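Local atomic coordinates of cysteine hydrolase (Staphylococcus aureus, PDB entry 6KUA), a protein that probably hydrolyses nicotinamide to nicotinic acid and ammonia as a zinc-containing nicotinamidase of the isochorismatase family. Residues Q29-F34 against G158-N163. Residues are numbered along the deposited sequence; the frame is centred on the assembly and turned at random.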
ATOM      1  N   GLN A  29     -16.438  -8.919  26.975  1.00 42.32           N
ATOM      2  CA  GLN A  29     -16.272  -8.475  28.351  1.00 38.44           C
ATOM      3  C   GLN A  29     -15.355  -9.408  29.131  1.00 41.96           C
ATOM      4  O   GLN A  29     -14.680  -8.967  30.068  1.00 46.24           O
ATOM      5  CB  GLN A  29     -17.637  -8.377  29.040  1.00 45.36           C
ATOM      6  CG  GLN A  29     -18.642  -7.485  28.314  1.00 49.89           C
ATOM      7  CD  GLN A  29     -20.055  -7.587  28.877  1.00 54.12           C
ATOM      8  OE1 GLN A  29     -20.260  -8.022  30.015  1.00 55.39           O
ATOM      9  NE2 GLN A  29     -21.036  -7.179  28.080  1.00 51.91           N
ATOM     10  N   ASN A  30     -15.308 -10.688  28.759  1.00 39.40           N
ATOM     11  CA  ASN A  30     -14.481 -11.647  29.484  1.00 43.79           C
ATOM     12  C   ASN A  30     -12.992 -11.512  29.188  1.00 38.67           C
ATOM     13  O   ASN A  30     -12.195 -12.185  29.842  1.00 41.34           O
ATOM     14  CB  ASN A  30     -14.926 -13.076  29.165  1.00 47.75           C
ATOM     15  CG  ASN A  30     -16.383 -13.320  29.498  1.00 52.90           C
ATOM     16  OD1 ASN A  30     -16.801 -13.187  30.648  1.00 57.79           O
ATOM     17  ND2 ASN A  30     -17.161 -13.700  28.497  1.00 55.20           N
ATOM     18  N   ILE A  31     -12.590 -10.679  28.225  1.00 35.34           N
ATOM     19  CA  ILE A  31     -11.170 -10.490  27.939  1.00 38.44           C
ATOM     20  C   ILE A  31     -10.622  -9.204  28.552  1.00 33.40           C
ATOM     21  O   ILE A  31      -9.411  -8.947  28.463  1.00 32.87           O
ATOM     22  CB  ILE A  31     -10.908 -10.528  26.417  1.00 32.41           C
ATOM     23  CG1 ILE A  31     -11.393  -9.244  25.746  1.00 28.99           C
ATOM     24  CG2 ILE A  31     -11.615 -11.701  25.779  1.00 31.96           C
ATOM     25  CD1 ILE A  31     -11.236  -9.267  24.244  1.00 29.84           C
ATOM     26  N   GLU A  32     -11.484  -8.403  29.189  1.00 32.42           N
ATOM     27  CA  GLU A  32     -11.095  -7.115  29.758  1.00 34.11           C
ATOM     28  C   GLU A  32      -9.902  -7.247  30.703  1.00 36.53           C
ATOM     29  O   GLU A  32      -8.916  -6.505  30.595  1.00 35.73           O
ATOM     30  CB  GLU A  32     -12.315  -6.510  30.472  1.00 38.02           C
ATOM     31  CG  GLU A  32     -12.095  -5.189  31.198  1.00 40.89           C
ATOM     32  CD  GLU A  32     -13.356  -4.710  31.920  1.00 48.19           C
ATOM     33  OE1 GLU A  32     -13.570  -3.478  32.028  1.00 45.84           O
ATOM     34  OE2 GLU A  32     -14.144  -5.572  32.369  1.00 48.39           O
ATOM     35  N   ASP A  33      -9.962  -8.202  31.629  1.00 35.45           N
ATOM     36  CA  ASP A  33      -8.882  -8.340  32.601  1.00 36.24           C
ATOM     37  C   ASP A  33      -7.564  -8.692  31.919  1.00 36.96           C
ATOM     38  O   ASP A  33      -6.502  -8.207  32.325  1.00 32.82           O
ATOM     39  CB  ASP A  33      -9.240  -9.402  33.643  1.00 36.75           C
ATOM     40  CG  ASP A  33     -10.083  -8.853  34.788  1.00 45.88           C
ATOM     41  OD1 ASP A  33     -10.555  -7.692  34.708  1.00 46.95           O
ATOM     42  OD2 ASP A  33     -10.278  -9.604  35.774  1.00 51.16           O
ATOM     43  N   PHE A  34      -7.610  -9.533  30.879  1.00 32.24           N
ATOM     44  CA  PHE A  34      -6.379  -9.928  30.199  1.00 30.81           C
ATOM     45  C   PHE A  34      -5.778  -8.768  29.411  1.00 26.57           C
ATOM     46  O   PHE A  34      -4.556  -8.595  29.379  1.00 27.87           O
ATOM     47  CB  PHE A  34      -6.652 -11.113  29.278  1.00 33.07           C
ATOM     48  CG  PHE A  34      -5.423 -11.663  28.616  1.00 30.24           C
ATOM     49  CD1 PHE A  34      -5.008 -11.183  27.377  1.00 28.96           C
ATOM     50  CD2 PHE A  34      -4.684 -12.659  29.229  1.00 32.60           C
ATOM     51  CE1 PHE A  34      -3.877 -11.695  26.760  1.00 27.63           C
ATOM     52  CE2 PHE A  34      -3.550 -13.177  28.623  1.00 34.36           C
ATOM     53  CZ  PHE A  34      -3.146 -12.693  27.385  1.00 31.92           C
ATOM     54  N   GLY A 158      -6.892 -13.083  24.784  1.00 26.44           N
ATOM     55  CA  GLY A 158      -6.911 -11.655  24.556  1.00 24.52           C
ATOM     56  C   GLY A 158      -7.807 -11.209  23.422  1.00 25.70           C
ATOM     57  O   GLY A 158      -7.867 -10.010  23.120  1.00 26.64           O
ATOM     58  N   VAL A 159      -8.528 -12.146  22.800  1.00 24.05           N
ATOM     59  CA  VAL A 159      -9.416 -11.845  21.685  1.00 21.02           C
ATOM     60  C   VAL A 159     -10.746 -12.568  21.892  1.00 22.64           C
ATOM     61  O   VAL A 159     -10.824 -13.569  22.605  1.00 27.44           O
ATOM     62  CB  VAL A 159      -8.781 -12.242  20.328  1.00 23.43           C
ATOM     63  CG1 VAL A 159      -7.602 -11.313  19.990  1.00 24.05           C
ATOM     64  CG2 VAL A 159      -8.317 -13.703  20.366  1.00 21.00           C
ATOM     65  N   ALA A 160     -11.802 -12.051  21.253  1.00 25.74           N
ATOM     66  CA  ALA A 160     -13.126 -12.661  21.349  1.00 26.11           C
ATOM     67  C   ALA A 160     -13.957 -12.354  20.111  1.00 28.09           C
ATOM     68  O   ALA A 160     -13.756 -11.342  19.438  1.00 26.09           O
ATOM     69  CB  ALA A 160     -13.880 -12.179  22.588  1.00 28.78           C
ATOM     70  N   SER A 161     -14.936 -13.221  19.846  1.00 28.55           N
ATOM     71  CA  SER A 161     -15.915 -12.973  18.794  1.00 33.36           C
ATOM     72  C   SER A 161     -17.307 -13.387  19.261  1.00 36.41           C
ATOM     73  O   SER A 161     -17.465 -14.209  20.165  1.00 36.03           O
ATOM     74  CB  SER A 161     -15.564 -13.730  17.504  1.00 29.56           C
ATOM     75  OG  SER A 161     -16.478 -13.395  16.475  1.00 38.46           O
ATOM     76  N   PHE A 162     -18.330 -12.819  18.612  1.00 40.21           N
ATOM     77  CA  PHE A 162     -19.692 -13.303  18.824  1.00 43.58           C
ATOM     78  C   PHE A 162     -19.913 -14.667  18.187  1.00 46.42           C
ATOM     79  O   PHE A 162     -20.879 -15.355  18.535  1.00 50.16           O
ATOM     80  CB  PHE A 162     -20.715 -12.301  18.272  1.00 49.51           C
ATOM     81  CG  PHE A 162     -20.512 -11.947  16.812  1.00 54.09           C
ATOM     82  CD1 PHE A 162     -21.049 -12.747  15.801  1.00 53.79           C
ATOM     83  CD2 PHE A 162     -19.800 -10.806  16.453  1.00 52.90           C
ATOM     84  CE1 PHE A 162     -20.866 -12.424  14.461  1.00 53.83           C
ATOM     85  CE2 PHE A 162     -19.616 -10.473  15.114  1.00 53.91           C
ATOM     86  CZ  PHE A 162     -20.150 -11.286  14.116  1.00 56.74           C
ATOM     87  N   ASN A 163     -19.036 -15.070  17.277  1.00 44.32           N
ATOM     88  CA  ASN A 163     -19.169 -16.293  16.498  1.00 45.72           C
ATOM     89  C   ASN A 163     -18.130 -17.289  17.004  1.00 41.59           C
ATOM     90  O   ASN A 163     -16.934 -17.130  16.740  1.00 38.95           O
ATOM     91  CB  ASN A 163     -18.982 -15.975  15.015  1.00 43.52           C
ATOM     92  CG  ASN A 163     -19.058 -17.197  14.130  1.00 46.38           C
ATOM     93  OD1 ASN A 163     -19.264 -18.319  14.603  1.00 43.84           O
ATOM     94  ND2 ASN A 163     -18.895 -16.984  12.824  1.00 42.72           N
TER
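I31 spreads its two branches over the backbone from G158 to A160. I31 CD1 reaches the carbonyl of G158, 3.6 Å from G158 O. The other branch, I31 CG2, sits 3.8 Å from V159 O. I31 CG2 also lies 3.9 Å from A160 CB, the one side-chain pairing of apolar groups here. With chi1 at 74°, I31 CG1 lies between the backbone N and the carbonyl carbon, and CG2 is left beside that N, facing A160. Three residues on, F34 covers G158: F34 CD1 comes to 3.4 Å from G158 CA, the ring meeting it obliquely. The F34 ring also touches P155 and E157 of strand 151-160. A type I turn from Q29 to E32 leads into helix 32-44; I31 in the turn and F34 in the first helical turn pack on 151-160, an edge strand of this chain's parallel sheet. G158 and A160 spend backbone hydrogen bonds on G131 of the adjacent strand 126-132, and A160 also on T134. V159 turns away from I31, and its side chain touches H167 and L171 of helix 164-176. No hydrogen bond joins 29-34 to 158-163: methyls and a ring lie against backbone, so the contact rests on van der Waals fit.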